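Local coordinates for protein lipoxygenase (Cyanothece sp., PDB 5EK8) that is probably a non-heme iron lipoxygenase, inserting both atoms of molecular oxygen into a fatty acid as a 9R-lipoxygenase, at residues Asp280-Asp285 / Gly417-Pro422; Leu378-Ile383 / Ala479-Glu484; Trp569-Asn574 / Asn661-Ile666. All coordinates share one frame; numbering follows the deposited sequence.

Contact 1. Residues Asp280-Asp285 / Gly417-Pro422; sequences DNYEKD and GPLTYP. With NA (sodium ion), chain C.
Lys284 and Leu419 form a single beta bridge with their CA atoms 4.4 Å apart, and the two backbone bonds that flank it, Thr420 N to Glu283 O and Asp285 N to Pro418 O, follow the pattern of an antiparallel, non-hydrogen-bonded pair. At the Glu283-Thr420 end of the bridge Thr420 OG1 donates to Glu283 OE1 at 2.8 Å, meeting it from 53° above the carboxylate plane, while the Thr420 methyl CG2 rests on Glu283 CD. The two side chains cross at about a right angle. The same OG1 accepts from Gly423 N, so a threonine suits this N-cap position: its hydroxyl receives a helix N-H and donates its own hydrogen to the glutamate. At the Asp285 end Asp285 CG stands between the backbone N and the carbonyl carbon (chi1 66°), and OD1 binds the sodium ion at 2.5 Å. Gly417 O at 2.6 Å and Leu419 O at 2.7 Å are further ligands, joined by Val414 O. His288 ND1 also bonds to OD1 and steadies it. Leu419, whose backbone serves the metal, sends CD1 back to Tyr282 CB at 3.7 Å; its apolar branches also meet Phe352 and Met427. Lys284 bends at its last two torsions, and NZ gives a bond to Asp285 O while also reaching His288 O and Pro316 O, three carbonyls that suit an ammonium group. The arrangement is a sodium site built from one carboxylate and three main-chain carbonyls, beside the threonine N-cap of helix 421-432.

Contact 2. Residues Leu378-Ile383 / Ala479-Glu484; sequences LRKNPI and ADEWVE
The carboxylate of Glu484 is gripped on both faces at OE1: Arg379 N, at 2.8 Å, comes from one side of the plane and Asn381 N, at 2.9 Å, from the opposite side. Lys380 N meets OE2 on its syn side, only 16° out of the plane, and Asn70 ND2 is a further donor to this oxygen. A glutamate suits the place because its extended chain carries two acceptors to three consecutive backbone N-H groups, which would probably favour its ionised form. An alanine here would probably leave those three N-H groups without their mate and let the turn at 379-381 shift. The Asn381 amide works with both ends. Glu481 O lies close to the Asn381 amide plane and takes ND2 at 2.7 Å; relative to the Glu481 carbonyl, ND2 stands well above the plane, on the face opposite to Glu484 N. OD1 accepts from Ile383 N on a lone pair. Nearer the surface, Lys380 CD lies 3.4 Å from Glu481 OE2, with the opposite charges beyond salt-bridge range. The bond from Ile383 N makes an Asx turn that caps the entry to helix 383-391, and the glutamate fastens this interhelical turn to the first turn of helix 482-495.

Contact 3. Residues Trp569-Asn574 / Asn661-Ile666; sequences WHTWVN and NIRTLI. With FE2 (Fe (II) ion), chain B.
Ile666 lies over one face of the His570 imidazole, the ring whose NE2 binds the iron at 2.5 Å. Its CG2 forms a CH-pi contact 3.7 Å from the ring centroid and 20° off the normal, displaced toward the NE2 side, while CG1 packs near His570 CG. Asn574 CB covers the opposite face, so the ring is held between two aliphatic groups and its rotation is restricted. Histidine suits the place because its imidazole offers a nitrogen for the iron and a flat face to pack on; CG is anti to the backbone N (chi1 173°). One helical turn on, Asn574 directs its amide to the same iron, with OD1 at 2.9 Å, a longer approach than that of the imidazole nitrogen. This is the lipoxygenase iron centre: His359 and His364 come from helix 337-377, His570 and Asn574 from helix 549-574, and the terminal carboxylate of Ile668 completes the set, two residues beyond Ile666.

Further out, Thr571 faces the incoming C-terminal segment. Its OG1 accepts from Arg663 N at 2.8 Å and donates to Thr567 O on the previous turn, so the hydroxyl links the helix to the approaching chain; its CG2 touches Asn661 O. Arg663 then runs extended from CG to NE, passing CD at the edge of the His570 ring. Its guanidinium stands almost perpendicular to the Asn574 amide, with ND2 4.1 Å from NH2. An arginine suits this buried position because its charge has mates beyond: NE forms a salt bridge with Asp575, and NH2 bonds to Ile624 O. Backbone bonds of Ile662 with Leu629 and of Thr664 with Gly627 also tie the final segment to the chain around 627-629.

Overall arrangement
From the N terminus, the chain first reaches 280-285, in the loop after strand 272-277, then 378-383, just after the long helix 337-377. Contact 1 closes at 417-422, on the way into helix 421-432, and contact 2 at 479-484, so their loops cross. They lie on opposite sides of the chain's centre, about 44 Å apart between centres. Contact 3 follows in series, joining helix 549-574 to the C-terminal tail, and its centre is about 28 Å from that of contact 1 and about 27 Å from that of contact 2. Helix 337-377, which supplies two iron-binding histidines, touches contacts 1 and 3 and leads into contact 2.

Contact 1. Residues Asp280-Asp285 / Gly417-Pro422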
loop_
_atom_site.group_PDB
_atom_site.type_symbol
_atom_site.label_atom_id
_atom_site.label_comp_id
_atom_site.label_asym_id
_atom_site.label_seq_id
_atom_site.Cartn_x
_atom_site.Cartn_y
_atom_site.Cartn_z
ATOM N N ASP A 280 -13.947 15.217 -16.138
ATOM C CA ASP A 280 -15.279 15.822 -16.076
ATOM C C ASP A 280 -16.035 15.445 -14.800
ATOM O O ASP A 280 -16.925 16.173 -14.351
ATOM C CB ASP A 280 -16.106 15.426 -17.298
ATOM C CG ASP A 280 -15.519 15.945 -18.592
ATOM O OD1 ASP A 280 -15.786 15.345 -19.654
ATOM O OD2 ASP A 280 -14.781 16.949 -18.545
ATOM N N ASN A 281 -15.652 14.314 -14.213
ATOM C CA ASN A 281 -16.292 13.781 -13.015
ATOM C C ASN A 281 -15.865 14.438 -11.699
ATOM O O ASN A 281 -16.468 14.193 -10.655
ATOM C CB ASN A 281 -16.011 12.283 -12.920
ATOM C CG ASN A 281 -17.266 11.461 -12.809
ATOM O OD1 ASN A 281 -18.324 11.841 -13.313
ATOM N ND2 ASN A 281 -17.159 10.321 -12.142
ATOM N N TYR A 282 -14.823 15.263 -11.743
ATOM C CA TYR A 282 -14.151 15.677 -10.510
ATOM C C TYR A 282 -14.084 17.183 -10.287
ATOM O O TYR A 282 -14.097 17.977 -11.231
ATOM C CB TYR A 282 -12.744 15.086 -10.487
ATOM C CG TYR A 282 -12.754 13.624 -10.854
ATOM C CD1 TYR A 282 -13.283 12.679 -9.985
ATOM C CD2 TYR A 282 -12.267 13.187 -12.079
ATOM C CE1 TYR A 282 -13.318 11.338 -10.314
ATOM C CE2 TYR A 282 -12.289 11.839 -12.419
ATOM C CZ TYR A 282 -12.821 10.921 -11.531
ATOM O OH TYR A 282 -12.853 9.584 -11.857
ATOM N N GLU A 283 -14.025 17.561 -9.015
ATOM C CA GLU A 283 -13.967 18.961 -8.625
ATOM C C GLU A 283 -12.544 19.517 -8.716
ATOM O O GLU A 283 -11.631 19.039 -8.041
ATOM C CB GLU A 283 -14.510 19.133 -7.207
ATOM C CG GLU A 283 -14.744 20.572 -6.807
ATOM C CD GLU A 283 -15.097 20.719 -5.341
ATOM O OE1 GLU A 283 -14.980 19.723 -4.596
ATOM O OE2 GLU A 283 -15.491 21.833 -4.935
ATOM N N LYS A 284 -12.365 20.525 -9.564
ATOM C CA LYS A 284 -11.088 21.210 -9.699
ATOM C C LYS A 284 -10.891 22.156 -8.525
ATOM O O LYS A 284 -11.856 22.766 -8.060
ATOM C CB LYS A 284 -11.026 21.986 -11.020
ATOM C CG LYS A 284 -9.650 22.525 -11.356
ATOM C CD LYS A 284 -9.600 23.146 -12.742
ATOM C CE LYS A 284 -10.323 24.475 -12.782
ATOM N NZ LYS A 284 -9.743 25.462 -11.839
ATOM N N ASP A 285 -9.653 22.279 -8.042
ATOM C CA ASP A 285 -9.350 23.288 -7.031
ATOM C C ASP A 285 -9.221 24.638 -7.724
ATOM O O ASP A 285 -9.299 24.720 -8.947
ATOM C CB ASP A 285 -8.082 22.940 -6.218
ATOM C CG ASP A 285 -6.792 22.949 -7.053
ATOM O OD1 ASP A 285 -6.095 21.910 -7.063
ATOM O OD2 ASP A 285 -6.441 23.987 -7.655
ATOM N N GLY A 417 -2.064 18.210 -6.388
ATOM C CA GLY A 417 -2.981 17.743 -7.413
ATOM C C GLY A 417 -3.997 18.812 -7.781
ATOM O O GLY A 417 -4.319 19.681 -6.960
ATOM N N PRO A 418 -4.520 18.745 -9.018
ATOM C CA PRO A 418 -5.453 19.735 -9.573
ATOM C C PRO A 418 -6.863 19.634 -8.993
ATOM O O PRO A 418 -7.728 20.460 -9.298
ATOM C CB PRO A 418 -5.465 19.392 -11.061
ATOM C CG PRO A 418 -5.234 17.919 -11.079
ATOM C CD PRO A 418 -4.276 17.636 -9.959
ATOM N N LEU A 419 -7.095 18.626 -8.164
ATOM C CA LEU A 419 -8.420 18.403 -7.611
ATOM C C LEU A 419 -8.511 18.834 -6.160
ATOM O O LEU A 419 -7.499 19.022 -5.488
ATOM C CB LEU A 419 -8.803 16.929 -7.735
ATOM C CG LEU A 419 -8.827 16.403 -9.171
ATOM C CD1 LEU A 419 -9.317 14.960 -9.204
ATOM C CD2 LEU A 419 -9.682 17.303 -10.057
ATOM N N THR A 420 -9.741 18.989 -5.687
ATOM C CA THR A 420 -10.000 19.158 -4.269
ATOM C C THR A 420 -9.821 17.803 -3.591
ATOM O O THR A 420 -9.614 16.790 -4.263
ATOM C CB THR A 420 -11.417 19.699 -4.007
ATOM O OG1 THR A 420 -12.382 18.697 -4.348
ATOM C CG2 THR A 420 -11.674 20.949 -4.834
ATOM N N TYR A 421 -9.880 17.775 -2.266
ATOM C CA TYR A 421 -9.838 16.495 -1.571
ATOM C C TYR A 421 -11.033 15.605 -1.963
ATOM O O TYR A 421 -10.843 14.414 -2.221
ATOM C CB TYR A 421 -9.788 16.682 -0.052
ATOM C CG TYR A 421 -9.982 15.385 0.695
ATOM C CD1 TYR A 421 -8.964 14.432 0.748
ATOM C CD2 TYR A 421 -11.188 15.103 1.340
ATOM C CE1 TYR A 421 -9.138 13.238 1.428
ATOM C CE2 TYR A 421 -11.375 13.911 2.022
ATOM C CZ TYR A 421 -10.347 12.981 2.060
ATOM O OH TYR A 421 -10.520 11.791 2.734
ATOM N N PRO A 422 -12.261 16.167 -2.013
ATOM C CA PRO A 422 -13.363 15.327 -2.505
ATOM C C PRO A 422 -13.125 14.721 -3.893
ATOM O O PRO A 422 -13.542 13.588 -4.124
ATOM C CB PRO A 422 -14.548 16.296 -2.538
ATOM C CG PRO A 422 -14.262 17.247 -1.439
ATOM C CD PRO A 422 -12.767 17.434 -1.441
HETATM NA NA NA C . -5.518 20.752 -4.874
#

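Contact 2. Residues Leu378-Ile383 / Ala479-Glu484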
loop_
_atom_site.group_PDB
_atom_site.type_symbol
_atom_site.label_atom_id
_atom_site.label_comp_id
_atom_site.label_asym_id
_atom_site.label_seq_id
_atom_site.Cartn_x
_atom_site.Cartn_y
_atom_site.Cartn_z
ATOM N N LEU A 378 -5.777 -15.477 9.959
ATOM C CA LEU A 378 -4.806 -16.498 9.566
ATOM C C LEU A 378 -3.746 -16.743 10.636
ATOM O O LEU A 378 -2.832 -15.936 10.809
ATOM C CB LEU A 378 -4.137 -16.111 8.245
ATOM C CG LEU A 378 -5.085 -16.028 7.048
ATOM C CD1 LEU A 378 -4.321 -15.729 5.764
ATOM C CD2 LEU A 378 -5.895 -17.315 6.918
ATOM N N ARG A 379 -3.869 -17.864 11.343
ATOM C CA ARG A 379 -2.925 -18.227 12.402
ATOM C C ARG A 379 -2.346 -19.633 12.225
ATOM O O ARG A 379 -1.171 -19.788 11.893
ATOM C CB ARG A 379 -3.598 -18.116 13.771
ATOM C CG ARG A 379 -3.435 -16.755 14.408
ATOM C CD ARG A 379 -4.478 -16.496 15.472
ATOM N NE ARG A 379 -5.074 -15.184 15.268
ATOM C CZ ARG A 379 -6.341 -14.984 14.928
ATOM N NH1 ARG A 379 -6.789 -13.751 14.754
ATOM N NH2 ARG A 379 -7.160 -16.013 14.774
ATOM N N LYS A 380 -3.170 -20.654 12.455
ATOM C CA LYS A 380 -2.732 -22.042 12.312
ATOM C C LYS A 380 -2.529 -22.447 10.853
ATOM O O LYS A 380 -1.728 -23.335 10.549
ATOM C CB LYS A 380 -3.734 -22.993 12.968
ATOM C CG LYS A 380 -3.702 -22.985 14.485
ATOM C CD LYS A 380 -4.303 -24.270 15.040
ATOM C CE LYS A 380 -4.241 -24.308 16.559
ATOM N NZ LYS A 380 -4.649 -25.636 17.091
ATOM N N ASN A 381 -3.254 -21.789 9.953
ATOM C CA ASN A 381 -3.192 -22.124 8.535
ATOM C C ASN A 381 -1.915 -21.607 7.862
ATOM O O ASN A 381 -1.629 -20.410 7.885
ATOM C CB ASN A 381 -4.426 -21.580 7.813
ATOM C CG ASN A 381 -4.669 -22.263 6.484
ATOM O OD1 ASN A 381 -3.797 -22.288 5.614
ATOM N ND2 ASN A 381 -5.858 -22.836 6.324
ATOM N N PRO A 382 -1.141 -22.524 7.260
ATOM C CA PRO A 382 0.130 -22.262 6.574
ATOM C C PRO A 382 0.089 -21.075 5.617
ATOM O O PRO A 382 1.124 -20.445 5.402
ATOM C CB PRO A 382 0.392 -23.561 5.792
ATOM C CG PRO A 382 -0.738 -24.494 6.131
ATOM C CD PRO A 382 -1.416 -23.964 7.347
ATOM N N ILE A 383 -1.079 -20.775 5.059
ATOM C CA ILE A 383 -1.228 -19.644 4.146
ATOM C C ILE A 383 -0.812 -18.332 4.829
ATOM O O ILE A 383 -0.323 -17.404 4.175
ATOM C CB ILE A 383 -2.672 -19.547 3.616
ATOM C CG1 ILE A 383 -2.959 -20.726 2.689
ATOM C CG2 ILE A 383 -2.893 -18.254 2.851
ATOM C CD1 ILE A 383 -2.062 -20.763 1.473
ATOM N N ALA A 479 -5.794 -27.692 4.387
ATOM C CA ALA A 479 -7.149 -28.240 4.448
ATOM C C ALA A 479 -7.652 -28.396 5.885
ATOM O O ALA A 479 -8.812 -28.107 6.175
ATOM C CB ALA A 479 -7.209 -29.578 3.729
ATOM N N ASP A 480 -6.776 -28.852 6.776
ATOM C CA ASP A 480 -7.132 -29.093 8.175
ATOM C C ASP A 480 -7.635 -27.837 8.885
ATOM O O ASP A 480 -8.476 -27.916 9.780
ATOM C CB ASP A 480 -5.936 -29.664 8.945
ATOM C CG ASP A 480 -5.691 -31.131 8.646
ATOM O OD1 ASP A 480 -6.529 -31.745 7.952
ATOM O OD2 ASP A 480 -4.666 -31.672 9.116
ATOM N N GLU A 481 -7.113 -26.684 8.489
ATOM C CA GLU A 481 -7.494 -25.425 9.114
ATOM C C GLU A 481 -8.111 -24.483 8.090
ATOM O O GLU A 481 -7.832 -23.284 8.075
ATOM C CB GLU A 481 -6.283 -24.773 9.786
ATOM C CG GLU A 481 -5.739 -25.554 10.976
ATOM C CD GLU A 481 -6.687 -25.556 12.173
ATOM O OE1 GLU A 481 -7.753 -24.898 12.109
ATOM O OE2 GLU A 481 -6.358 -26.217 13.184
ATOM N N TRP A 482 -8.964 -25.049 7.242
ATOM C CA TRP A 482 -9.611 -24.305 6.170
ATOM C C TRP A 482 -10.618 -23.290 6.714
ATOM O O TRP A 482 -10.944 -22.299 6.050
ATOM C CB TRP A 482 -10.298 -25.276 5.209
ATOM C CG TRP A 482 -10.937 -24.610 4.043
ATOM C CD1 TRP A 482 -12.260 -24.299 3.897
ATOM C CD2 TRP A 482 -10.285 -24.167 2.849
ATOM N NE1 TRP A 482 -12.468 -23.688 2.687
ATOM C CE2 TRP A 482 -11.272 -23.595 2.024
ATOM C CE3 TRP A 482 -8.960 -24.196 2.400
ATOM C CZ2 TRP A 482 -10.979 -23.055 0.773
ATOM C CZ3 TRP A 482 -8.670 -23.657 1.157
ATOM C CH2 TRP A 482 -9.676 -23.097 0.357
ATOM N N VAL A 483 -11.098 -23.545 7.927
ATOM C CA VAL A 483 -12.029 -22.646 8.601
ATOM C C VAL A 483 -11.464 -21.229 8.663
ATOM O O VAL A 483 -12.192 -20.242 8.498
ATOM C CB VAL A 483 -12.353 -23.151 10.021
ATOM C CG1 VAL A 483 -13.069 -22.080 10.833
ATOM C CG2 VAL A 483 -13.189 -24.420 9.943
ATOM N N GLU A 484 -10.155 -21.140 8.878
ATOM C CA GLU A 484 -9.467 -19.856 8.881
ATOM C C GLU A 484 -9.608 -19.182 7.519
ATOM O O GLU A 484 -9.858 -17.981 7.438
ATOM C CB GLU A 484 -7.987 -20.028 9.249
ATOM C CG GLU A 484 -7.760 -20.451 10.695
ATOM C CD GLU A 484 -6.328 -20.235 11.162
ATOM O OE1 GLU A 484 -5.467 -19.897 10.323
ATOM O OE2 GLU A 484 -6.063 -20.403 12.375
#

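Contact 3. Residues Trp569-Asn574 / Asn661-Ile666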
loop_
_atom_site.group_PDB
_atom_site.type_symbol
_atom_site.label_atom_id
_atom_site.label_comp_id
_atom_site.label_asym_id
_atom_site.label_seq_id
_atom_site.Cartn_x
_atom_site.Cartn_y
_atom_site.Cartn_z
ATOM N N TRP A 569 4.301 -4.823 -8.183
ATOM C CA TRP A 569 3.502 -3.677 -8.609
ATOM C C TRP A 569 3.835 -2.421 -7.820
ATOM O O TRP A 569 4.181 -1.388 -8.398
ATOM C CB TRP A 569 2.003 -3.971 -8.487
ATOM C CG TRP A 569 1.172 -2.774 -8.828
ATOM C CD1 TRP A 569 0.485 -1.974 -7.958
ATOM C CD2 TRP A 569 0.971 -2.213 -10.130
ATOM N NE1 TRP A 569 -0.143 -0.958 -8.644
ATOM C CE2 TRP A 569 0.137 -1.087 -9.978
ATOM C CE3 TRP A 569 1.407 -2.559 -11.412
ATOM C CZ2 TRP A 569 -0.269 -0.309 -11.060
ATOM C CZ3 TRP A 569 0.997 -1.786 -12.487
ATOM C CH2 TRP A 569 0.172 -0.673 -12.303
ATOM N N HIS A 570 3.720 -2.510 -6.502
ATOM C CA HIS A 570 4.008 -1.365 -5.658
ATOM C C HIS A 570 5.457 -0.929 -5.808
ATOM O O HIS A 570 5.745 0.258 -5.784
ATOM C CB HIS A 570 3.705 -1.671 -4.194
ATOM C CG HIS A 570 4.147 -0.589 -3.261
ATOM N ND1 HIS A 570 5.356 -0.622 -2.607
ATOM C CD2 HIS A 570 3.552 0.573 -2.903
ATOM C CE1 HIS A 570 5.484 0.469 -1.870
ATOM N NE2 HIS A 570 4.404 1.207 -2.031
ATOM N N THR A 571 6.361 -1.894 -5.957
ATOM C CA THR A 571 7.766 -1.595 -6.216
ATOM C C THR A 571 7.884 -0.693 -7.429
ATOM O O THR A 571 8.517 0.361 -7.386
ATOM C CB THR A 571 8.596 -2.874 -6.471
ATOM O OG1 THR A 571 8.769 -3.590 -5.246
ATOM C CG2 THR A 571 9.958 -2.518 -7.033
ATOM N N TRP A 572 7.240 -1.120 -8.505
ATOM C CA TRP A 572 7.335 -0.447 -9.785
ATOM C C TRP A 572 6.777 0.958 -9.710
ATOM O O TRP A 572 7.415 1.906 -10.163
ATOM C CB TRP A 572 6.595 -1.232 -10.859
ATOM C CG TRP A 572 6.897 -0.756 -12.242
ATOM C CD1 TRP A 572 6.500 0.421 -12.820
ATOM C CD2 TRP A 572 7.649 -1.456 -13.233
ATOM N NE1 TRP A 572 6.965 0.494 -14.112
ATOM C CE2 TRP A 572 7.674 -0.646 -14.389
ATOM C CE3 TRP A 572 8.306 -2.692 -13.257
ATOM C CZ2 TRP A 572 8.329 -1.029 -15.551
ATOM C CZ3 TRP A 572 8.958 -3.074 -14.414
ATOM C CH2 TRP A 572 8.968 -2.241 -15.546
ATOM N N VAL A 573 5.591 1.096 -9.127
ATOM C CA VAL A 573 4.941 2.399 -9.095
ATOM C C VAL A 573 5.660 3.355 -8.141
ATOM O O VAL A 573 5.874 4.528 -8.457
ATOM C CB VAL A 573 3.462 2.279 -8.692
ATOM C CG1 VAL A 573 2.811 3.649 -8.664
ATOM C CG2 VAL A 573 2.733 1.373 -9.661
ATOM N N ASN A 574 6.057 2.841 -6.983
ATOM C CA ASN A 574 6.675 3.659 -5.946
ATOM C C ASN A 574 8.103 4.082 -6.281
ATOM O O ASN A 574 8.453 5.252 -6.157
ATOM C CB ASN A 574 6.658 2.912 -4.612
ATOM C CG ASN A 574 7.198 3.742 -3.476
ATOM O OD1 ASN A 574 6.476 4.555 -2.894
ATOM N ND2 ASN A 574 8.472 3.541 -3.143
ATOM N N ASN A 661 15.986 -5.518 -6.393
ATOM C CA ASN A 661 15.299 -4.250 -6.178
ATOM C C ASN A 661 13.793 -4.427 -6.015
ATOM O O ASN A 661 13.053 -3.450 -5.899
ATOM C CB ASN A 661 15.588 -3.288 -7.330
ATOM C CG ASN A 661 16.880 -2.513 -7.132
ATOM O OD1 ASN A 661 17.238 -2.153 -6.009
ATOM N ND2 ASN A 661 17.585 -2.251 -8.226
ATOM N N ILE A 662 13.347 -5.678 -6.001
ATOM C CA ILE A 662 11.937 -5.985 -5.808
ATOM C C ILE A 662 11.588 -6.019 -4.325
ATOM O O ILE A 662 12.101 -6.855 -3.579
ATOM C CB ILE A 662 11.562 -7.332 -6.450
ATOM C CG1 ILE A 662 11.827 -7.290 -7.956
ATOM C CG2 ILE A 662 10.106 -7.661 -6.173
ATOM C CD1 ILE A 662 11.599 -8.606 -8.663
ATOM N N ARG A 663 10.707 -5.117 -3.906
ATOM C CA ARG A 663 10.333 -5.009 -2.499
ATOM C C ARG A 663 9.449 -6.167 -2.053
ATOM O O ARG A 663 8.706 -6.734 -2.848
ATOM C CB ARG A 663 9.619 -3.681 -2.235
ATOM C CG ARG A 663 10.472 -2.439 -2.466
ATOM C CD ARG A 663 9.653 -1.190 -2.210
ATOM N NE ARG A 663 10.440 0.039 -2.251
ATOM C CZ ARG A 663 10.960 0.634 -1.182
ATOM N NH1 ARG A 663 10.801 0.104 0.026
ATOM N NH2 ARG A 663 11.655 1.757 -1.330
ATOM N N THR A 664 9.542 -6.513 -0.773
ATOM C CA THR A 664 8.773 -7.610 -0.195
ATOM C C THR A 664 7.353 -7.164 0.143
ATOM O O THR A 664 6.393 -7.932 0.035
ATOM C CB THR A 664 9.453 -8.155 1.090
ATOM O OG1 THR A 664 10.742 -8.690 0.773
ATOM C CG2 THR A 664 8.613 -9.240 1.737
ATOM N N LEU A 665 7.227 -5.902 0.534
ATOM C CA LEU A 665 5.985 -5.411 1.109
ATOM C C LEU A 665 5.742 -3.946 0.781
ATOM O O LEU A 665 6.513 -3.313 0.056
ATOM C CB LEU A 665 6.000 -5.604 2.629
ATOM C CG LEU A 665 6.802 -4.603 3.478
ATOM C CD1 LEU A 665 6.648 -4.911 4.958
ATOM C CD2 LEU A 665 8.279 -4.562 3.105
ATOM N N ILE A 666 4.649 -3.419 1.318
ATOM C CA ILE A 666 4.334 -2.004 1.212
ATOM C C ILE A 666 4.488 -1.353 2.579
ATOM O O ILE A 666 3.642 -1.535 3.450
ATOM C CB ILE A 666 2.897 -1.772 0.687
ATOM C CG1 ILE A 666 2.691 -2.506 -0.644
ATOM C CG2 ILE A 666 2.607 -0.281 0.568
ATOM C CD1 ILE A 666 1.315 -2.348 -1.239
HETATM FE FE FE2 B . 3.925 3.638 -1.742
#